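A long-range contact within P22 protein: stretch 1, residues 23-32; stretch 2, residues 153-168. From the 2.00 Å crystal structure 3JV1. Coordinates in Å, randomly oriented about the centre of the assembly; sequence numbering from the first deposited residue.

Stretch 1 23-32: GLPEKPEIPE
Stretch 2 153-168: TLANFIDQFSLWSEQA

No hydrogen bond joins these two stretches of P22 protein; an extended, proline-rich segment with no regular secondary structure is held against a helix purely by packing, burying 671 Å² in all. Residues 153-168 are helical throughout, with i to i-4 backbone hydrogen bonds such as Phe 161 N to Phe 157 O (2.8 Å). Residues 24-32 keep phi between -50 and -97° and psi between 116 and 150°, and run antiparallel to the helix: CA of Pro 25 lies 5.0 Å from CA of Trp 164, Pro 28 CA 5.9 Å from Phe 161 CA, and Pro 31 CA 7.0 Å from Leu 154 CA. The three-residue spacing turns Pro 25, Pro 28 and Pro 31, all C-gamma exo, toward the helix, while Glu 26 and Glu 29 point away and stay exposed. Phe 157 and Leu 154 are buried, apolar partners for proline rings: Pro 31 CD sits over the Phe 157 ring (chi1 t, chi2 80°), 3.5 Å from its centroid, and Pro 31 CG packs 4.1 Å from Leu 154 CD1. Pro 28 CB meets Phe 157 CE1 at 3.6 Å, and Pro 28 CG reaches Gln 160 CB at 3.5 Å. All-trans Lys 27 lays CB over the five-membered ring of Trp 164 (chi1 t, chi2 85°), 3.7 Å from the centroid, its aliphatic chain suiting an aromatic face. Pro 25 CG packs 4.1 Å from Leu 163 CB.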

ATOM      1  N   GLY A  23      31.976  -8.065  13.460  1.00 58.09           N
ATOM      2  CA  GLY A  23      30.533  -8.064  13.627  1.00 60.03           C
ATOM      3  C   GLY A  23      29.783  -8.838  12.559  1.00 60.95           C
ATOM      4  O   GLY A  23      28.553  -8.895  12.587  1.00 62.89           O
ATOM      5  N   LEU A  24      30.506  -9.431  11.613  1.00 60.17           N
ATOM      6  CA  LEU A  24      29.862 -10.203  10.559  1.00 59.61           C
ATOM      7  C   LEU A  24      29.055 -11.328  11.198  1.00 59.46           C
ATOM      8  O   LEU A  24      29.616 -12.222  11.837  1.00 58.72           O
ATOM      9  CB  LEU A  24      30.899 -10.793   9.600  1.00 59.13           C
ATOM     10  CG  LEU A  24      31.817  -9.828   8.845  1.00 58.96           C
ATOM     11  CD1 LEU A  24      32.562 -10.600   7.768  1.00 59.26           C
ATOM     12  CD2 LEU A  24      31.010  -8.706   8.213  1.00 59.71           C
ATOM     13  N   PRO A  25      27.722 -11.299  11.032  1.00 58.29           N
ATOM     14  CA  PRO A  25      26.848 -12.327  11.604  1.00 57.50           C
ATOM     15  C   PRO A  25      27.225 -13.731  11.143  1.00 55.72           C
ATOM     16  O   PRO A  25      27.681 -13.927  10.018  1.00 54.75           O
ATOM     17  CB  PRO A  25      25.458 -11.920  11.108  1.00 57.63           C
ATOM     18  CG  PRO A  25      25.581 -10.438  10.892  1.00 58.34           C
ATOM     19  CD  PRO A  25      26.938 -10.328  10.251  1.00 58.41           C
ATOM     20  N   GLU A  26      27.036 -14.706  12.021  1.00 56.05           N
ATOM     21  CA  GLU A  26      27.333 -16.087  11.686  1.00 55.37           C
ATOM     22  C   GLU A  26      26.009 -16.727  11.270  1.00 53.52           C
ATOM     23  O   GLU A  26      24.947 -16.319  11.747  1.00 52.68           O
ATOM     24  CB  GLU A  26      27.921 -16.802  12.901  1.00 58.28           C
ATOM     25  CG  GLU A  26      28.473 -18.180  12.601  1.00 62.48           C
ATOM     26  CD  GLU A  26      28.990 -18.876  13.844  1.00 64.97           C
ATOM     27  OE1 GLU A  26      29.921 -18.337  14.484  1.00 65.28           O
ATOM     28  OE2 GLU A  26      28.461 -19.959  14.179  1.00 65.38           O
ATOM     29  N   LYS A  27      26.065 -17.716  10.383  1.00 51.42           N
ATOM     30  CA  LYS A  27      24.845 -18.368   9.916  1.00 51.58           C
ATOM     31  C   LYS A  27      24.198 -19.300  10.941  1.00 50.84           C
ATOM     32  O   LYS A  27      24.786 -20.300  11.354  1.00 51.45           O
ATOM     33  CB  LYS A  27      25.102 -19.147   8.624  1.00 49.96           C
ATOM     34  CG  LYS A  27      23.826 -19.720   8.032  1.00 48.38           C
ATOM     35  CD  LYS A  27      24.052 -20.375   6.691  1.00 47.62           C
ATOM     36  CE  LYS A  27      22.726 -20.801   6.086  1.00 47.55           C
ATOM     37  NZ  LYS A  27      22.895 -21.377   4.732  1.00 46.47           N
ATOM     38  N   PRO A  28      22.960 -18.981  11.350  1.00 50.02           N
ATOM     39  CA  PRO A  28      22.158 -19.730  12.322  1.00 49.62           C
ATOM     40  C   PRO A  28      21.738 -21.091  11.791  1.00 49.80           C
ATOM     41  O   PRO A  28      21.523 -21.257  10.594  1.00 49.39           O
ATOM     42  CB  PRO A  28      20.937 -18.834  12.535  1.00 50.12           C
ATOM     43  CG  PRO A  28      21.400 -17.482  12.129  1.00 49.52           C
ATOM     44  CD  PRO A  28      22.248 -17.766  10.928  1.00 50.33           C
ATOM     45  N   GLU A  29      21.627 -22.066  12.684  1.00 50.62           N
ATOM     46  CA  GLU A  29      21.191 -23.396  12.287  1.00 51.80           C
ATOM     47  C   GLU A  29      19.671 -23.323  12.289  1.00 50.13           C
ATOM     48  O   GLU A  29      19.073 -22.799  13.227  1.00 50.56           O
ATOM     49  CB  GLU A  29      21.698 -24.444  13.284  1.00 53.64           C
ATOM     50  CG  GLU A  29      23.221 -24.509  13.340  1.00 57.36           C
ATOM     51  CD  GLU A  29      23.745 -25.496  14.361  1.00 60.72           C
ATOM     52  OE1 GLU A  29      23.450 -25.328  15.567  1.00 62.08           O
ATOM     53  OE2 GLU A  29      24.459 -26.439  13.955  1.00 60.09           O
ATOM     54  N   ILE A  30      19.050 -23.826  11.229  1.00 49.18           N
ATOM     55  CA  ILE A  30      17.598 -23.781  11.114  1.00 48.39           C
ATOM     56  C   ILE A  30      16.925 -24.721  12.101  1.00 47.16           C
ATOM     57  O   ILE A  30      17.314 -25.879  12.225  1.00 45.02           O
ATOM     58  CB  ILE A  30      17.145 -24.138   9.686  1.00 49.34           C
ATOM     59  CG1 ILE A  30      15.629 -23.972   9.564  1.00 47.38           C
ATOM     60  CG2 ILE A  30      17.551 -25.559   9.357  1.00 50.72           C
ATOM     61  CD1 ILE A  30      15.124 -24.040   8.147  1.00 49.66           C
ATOM     62  N   PRO A  31      15.908 -24.222  12.825  1.00 46.34           N
ATOM     63  CA  PRO A  31      15.167 -25.013  13.813  1.00 46.04           C
ATOM     64  C   PRO A  31      14.644 -26.335  13.239  1.00 45.61           C
ATOM     65  O   PRO A  31      14.181 -26.391  12.099  1.00 41.24           O
ATOM     66  CB  PRO A  31      14.037 -24.070  14.231  1.00 47.03           C
ATOM     67  CG  PRO A  31      14.665 -22.717  14.103  1.00 46.55           C
ATOM     68  CD  PRO A  31      15.408 -22.835  12.785  1.00 47.17           C
ATOM     69  N   GLU A  32      14.725 -27.387  14.050  1.00 46.30           N
ATOM     70  CA  GLU A  32      14.286 -28.735  13.683  1.00 47.03           C
ATOM     71  C   GLU A  32      12.872 -28.791  13.094  1.00 45.24           C
ATOM     72  O   GLU A  32      11.937 -28.223  13.648  1.00 43.37           O
ATOM     73  CB  GLU A  32      14.348 -29.631  14.923  1.00 51.14           C
ATOM     74  CG  GLU A  32      14.323 -31.130  14.662  1.00 56.30           C
ATOM     75  CD  GLU A  32      15.661 -31.667  14.189  1.00 60.12           C
ATOM     76  OE1 GLU A  32      16.697 -31.286  14.780  1.00 62.12           O
ATOM     77  OE2 GLU A  32      15.678 -32.480  13.237  1.00 61.17           O
ATOM     78  N   THR A 153      12.426 -19.162  20.611  1.00 42.85           N
ATOM     79  CA  THR A 153      13.542 -19.788  19.920  1.00 43.06           C
ATOM     80  C   THR A 153      13.442 -19.472  18.435  1.00 40.93           C
ATOM     81  O   THR A 153      14.425 -19.102  17.807  1.00 39.89           O
ATOM     82  CB  THR A 153      13.518 -21.310  20.094  1.00 44.54           C
ATOM     83  OG1 THR A 153      13.457 -21.630  21.488  1.00 47.50           O
ATOM     84  CG2 THR A 153      14.765 -21.928  19.491  1.00 46.58           C
ATOM     85  N   LEU A 154      12.243 -19.619  17.879  1.00 39.12           N
ATOM     86  CA  LEU A 154      12.020 -19.344  16.467  1.00 38.36           C
ATOM     87  C   LEU A 154      12.151 -17.854  16.191  1.00 38.24           C
ATOM     88  O   LEU A 154      12.727 -17.452  15.184  1.00 37.65           O
ATOM     89  CB  LEU A 154      10.629 -19.811  16.048  1.00 37.81           C
ATOM     90  CG  LEU A 154      10.289 -19.593  14.574  1.00 37.33           C
ATOM     91  CD1 LEU A 154      11.211 -20.474  13.714  1.00 34.96           C
ATOM     92  CD2 LEU A 154       8.821 -19.927  14.327  1.00 34.70           C
ATOM     93  N   ALA A 155      11.611 -17.036  17.086  1.00 38.70           N
ATOM     94  CA  ALA A 155      11.683 -15.590  16.923  1.00 40.68           C
ATOM     95  C   ALA A 155      13.147 -15.193  16.918  1.00 41.23           C
ATOM     96  O   ALA A 155      13.574 -14.329  16.154  1.00 42.55           O
ATOM     97  CB  ALA A 155      10.954 -14.894  18.063  1.00 41.33           C
ATOM     98  N   ASN A 156      13.911 -15.848  17.779  1.00 41.30           N
ATOM     99  CA  ASN A 156      15.333 -15.592  17.903  1.00 41.73           C
ATOM    100  C   ASN A 156      16.054 -15.998  16.620  1.00 41.82           C
ATOM    101  O   ASN A 156      16.972 -15.307  16.175  1.00 41.27           O
ATOM    102  CB  ASN A 156      15.880 -16.372  19.095  1.00 44.03           C
ATOM    103  CG  ASN A 156      17.185 -15.816  19.600  1.00 47.97           C
ATOM    104  OD1 ASN A 156      18.254 -16.113  19.067  1.00 50.69           O
ATOM    105  ND2 ASN A 156      17.106 -14.989  20.633  1.00 52.22           N
ATOM    106  N   PHE A 157      15.640 -17.118  16.030  1.00 38.45           N
ATOM    107  CA  PHE A 157      16.245 -17.579  14.788  1.00 36.95           C
ATOM    108  C   PHE A 157      15.960 -16.611  13.645  1.00 36.27           C
ATOM    109  O   PHE A 157      16.802 -16.399  12.784  1.00 37.64           O
ATOM    110  CB  PHE A 157      15.717 -18.953  14.380  1.00 35.91           C
ATOM    111  CG  PHE A 157      16.102 -19.344  12.977  1.00 34.07           C
ATOM    112  CD1 PHE A 157      17.366 -19.845  12.702  1.00 35.71           C
ATOM    113  CD2 PHE A 157      15.217 -19.150  11.923  1.00 33.03           C
ATOM    114  CE1 PHE A 157      17.744 -20.148  11.397  1.00 36.27           C
ATOM    115  CE2 PHE A 157      15.584 -19.447  10.623  1.00 35.01           C
ATOM    116  CZ  PHE A 157      16.851 -19.948  10.356  1.00 35.04           C
ATOM    117  N   ILE A 158      14.762 -16.042  13.631  1.00 35.52           N
ATOM    118  CA  ILE A 158      14.382 -15.103  12.588  1.00 35.96           C
ATOM    119  C   ILE A 158      15.261 -13.848  12.570  1.00 36.52           C
ATOM    120  O   ILE A 158      15.641 -13.381  11.498  1.00 34.76           O
ATOM    121  CB  ILE A 158      12.890 -14.710  12.731  1.00 35.77           C
ATOM    122  CG1 ILE A 158      12.020 -15.887  12.288  1.00 37.61           C
ATOM    123  CG2 ILE A 158      12.578 -13.467  11.907  1.00 35.19           C
ATOM    124  CD1 ILE A 158      10.551 -15.674  12.477  1.00 38.95           C
ATOM    125  N   ASP A 159      15.573 -13.302  13.745  1.00 37.54           N
ATOM    126  CA  ASP A 159      16.422 -12.110  13.824  1.00 39.60           C
ATOM    127  C   ASP A 159      17.822 -12.471  13.364  1.00 38.31           C
ATOM    128  O   ASP A 159      18.411 -11.789  12.525  1.00 39.28           O
ATOM    129  CB  ASP A 159      16.510 -11.568  15.255  1.00 40.81           C
ATOM    130  CG  ASP A 159      15.263 -10.823  15.683  1.00 44.98           C
ATOM    131  OD1 ASP A 159      14.709 -10.061  14.860  1.00 46.62           O
ATOM    132  OD2 ASP A 159      14.846 -10.984  16.853  1.00 47.81           O
ATOM    133  N   GLN A 160      18.355 -13.544  13.935  1.00 37.91           N
ATOM    134  CA  GLN A 160      19.688 -14.011  13.580  1.00 38.28           C
ATOM    135  C   GLN A 160      19.815 -14.321  12.090  1.00 37.09           C
ATOM    136  O   GLN A 160      20.776 -13.897  11.444  1.00 34.76           O
ATOM    137  CB  GLN A 160      20.050 -15.249  14.400  1.00 42.00           C
ATOM    138  CG  GLN A 160      20.667 -14.941  15.755  1.00 48.49           C
ATOM    139  CD  GLN A 160      20.879 -16.190  16.601  1.00 51.31           C
ATOM    140  OE1 GLN A 160      21.350 -17.218  16.112  1.00 53.74           O
ATOM    141  NE2 GLN A 160      20.542 -16.098  17.883  1.00 54.65           N
ATOM    142  N   PHE A 161      18.852 -15.056  11.536  1.00 33.56           N
ATOM    143  CA  PHE A 161      18.921 -15.381  10.117  1.00 35.07           C
ATOM    144  C   PHE A 161      18.812 -14.125   9.247  1.00 34.90           C
ATOM    145  O   PHE A 161      19.502 -13.996   8.246  1.00 35.40           O
ATOM    146  CB  PHE A 161      17.818 -16.367   9.718  1.00 31.85           C
ATOM    147  CG  PHE A 161      18.075 -17.037   8.403  1.00 32.39           C
ATOM    148  CD1 PHE A 161      18.968 -18.100   8.318  1.00 34.69           C
ATOM    149  CD2 PHE A 161      17.485 -16.566   7.239  1.00 33.01           C
ATOM    150  CE1 PHE A 161      19.270 -18.685   7.092  1.00 33.95           C
ATOM    151  CE2 PHE A 161      17.780 -17.139   6.005  1.00 32.75           C
ATOM    152  CZ  PHE A 161      18.676 -18.201   5.932  1.00 35.03           C
ATOM    153  N   SER A 162      17.936 -13.204   9.634  1.00 37.34           N
ATOM    154  CA  SER A 162      17.751 -11.967   8.883  1.00 38.10           C
ATOM    155  C   SER A 162      19.023 -11.133   8.838  1.00 38.38           C
ATOM    156  O   SER A 162      19.344 -10.555   7.809  1.00 36.46           O
ATOM    157  CB  SER A 162      16.615 -11.135   9.488  1.00 36.80           C
ATOM    158  OG  SER A 162      15.349 -11.711   9.209  1.00 37.53           O
ATOM    159  N   LEU A 163      19.737 -11.064   9.956  1.00 39.66           N
ATOM    160  CA  LEU A 163      20.973 -10.295  10.009  1.00 41.09           C
ATOM    161  C   LEU A 163      22.016 -10.912   9.099  1.00 40.21           C
ATOM    162  O   LEU A 163      22.704 -10.214   8.349  1.00 41.09           O
ATOM    163  CB  LEU A 163      21.526 -10.251  11.431  1.00 43.71           C
ATOM    164  CG  LEU A 163      20.825  -9.337  12.429  1.00 48.01           C
ATOM    165  CD1 LEU A 163      21.501  -9.489  13.777  1.00 49.05           C
ATOM    166  CD2 LEU A 163      20.878  -7.886  11.954  1.00 47.61           C
ATOM    167  N   TRP A 164      22.130 -12.230   9.163  1.00 38.44           N
ATOM    168  CA  TRP A 164      23.093 -12.932   8.340  1.00 37.35           C
ATOM    169  C   TRP A 164      22.791 -12.783   6.851  1.00 37.45           C
ATOM    170  O   TRP A 164      23.696 -12.538   6.057  1.00 36.03           O
ATOM    171  CB  TRP A 164      23.124 -14.407   8.723  1.00 38.35           C
ATOM    172  CG  TRP A 164      23.932 -15.230   7.793  1.00 38.62           C
ATOM    173  CD1 TRP A 164      25.278 -15.429   7.829  1.00 37.62           C
ATOM    174  CD2 TRP A 164      23.449 -15.926   6.645  1.00 38.73           C
ATOM    175  NE1 TRP A 164      25.668 -16.208   6.768  1.00 38.73           N
ATOM    176  CE2 TRP A 164      24.564 -16.527   6.024  1.00 39.86           C
ATOM    177  CE3 TRP A 164      22.180 -16.098   6.076  1.00 39.55           C
ATOM    178  CZ2 TRP A 164      24.449 -17.295   4.858  1.00 40.85           C
ATOM    179  CZ3 TRP A 164      22.065 -16.858   4.919  1.00 41.35           C
ATOM    180  CH2 TRP A 164      23.196 -17.448   4.323  1.00 41.06           C
ATOM    181  N   SER A 165      21.524 -12.918   6.463  1.00 36.58           N
ATOM    182  CA  SER A 165      21.185 -12.803   5.051  1.00 37.61           C
ATOM    183  C   SER A 165      21.262 -11.355   4.575  1.00 36.74           C
ATOM    184  O   SER A 165      21.565 -11.098   3.414  1.00 36.69           O
ATOM    185  CB  SER A 165      19.798 -13.395   4.768  1.00 38.01           C
ATOM    186  OG  SER A 165      18.779 -12.694   5.448  1.00 43.22           O
ATOM    187  N   GLU A 166      20.992 -10.411   5.467  1.00 36.39           N
ATOM    188  CA  GLU A 166      21.079  -9.006   5.101  1.00 39.42           C
ATOM    189  C   GLU A 166      22.533  -8.711   4.737  1.00 38.63           C
ATOM    190  O   GLU A 166      22.819  -8.037   3.747  1.00 38.35           O
ATOM    191  CB  GLU A 166      20.652  -8.115   6.269  1.00 41.50           C
ATOM    192  CG  GLU A 166      20.845  -6.639   6.000  1.00 49.12           C
ATOM    193  CD  GLU A 166      20.401  -5.757   7.154  1.00 54.08           C
ATOM    194  OE1 GLU A 166      20.788  -6.033   8.313  1.00 56.13           O
ATOM    195  OE2 GLU A 166      19.670  -4.776   6.896  1.00 56.65           O
ATOM    196  N   GLN A 167      23.440  -9.244   5.548  1.00 38.30           N
ATOM    197  CA  GLN A 167      24.873  -9.068   5.362  1.00 36.70           C
ATOM    198  C   GLN A 167      25.302  -9.688   4.039  1.00 36.38           C
ATOM    199  O   GLN A 167      26.088  -9.105   3.290  1.00 38.46           O
ATOM    200  CB  GLN A 167      25.620  -9.720   6.535  1.00 39.05           C
ATOM    201  CG  GLN A 167      27.136  -9.735   6.408  1.00 42.59           C
ATOM    202  CD  GLN A 167      27.714  -8.353   6.240  1.00 43.29           C
ATOM    203  OE1 GLN A 167      27.349  -7.424   6.961  1.00 47.52           O
ATOM    204  NE2 GLN A 167      28.629  -8.207   5.291  1.00 45.07           N
ATOM    205  N   ALA A 168      24.782 -10.871   3.748  1.00 36.38           N
ATOM    206  CA  ALA A 168      25.101 -11.556   2.503  1.00 35.25           C
ATOM    207  C   ALA A 168      24.518 -10.776   1.318  1.00 35.03           C
ATOM    208  O   ALA A 168      25.163 -10.631   0.285  1.00 33.13           O
ATOM    209  CB  ALA A 168      24.536 -12.971   2.528  1.00 34.91           C
TER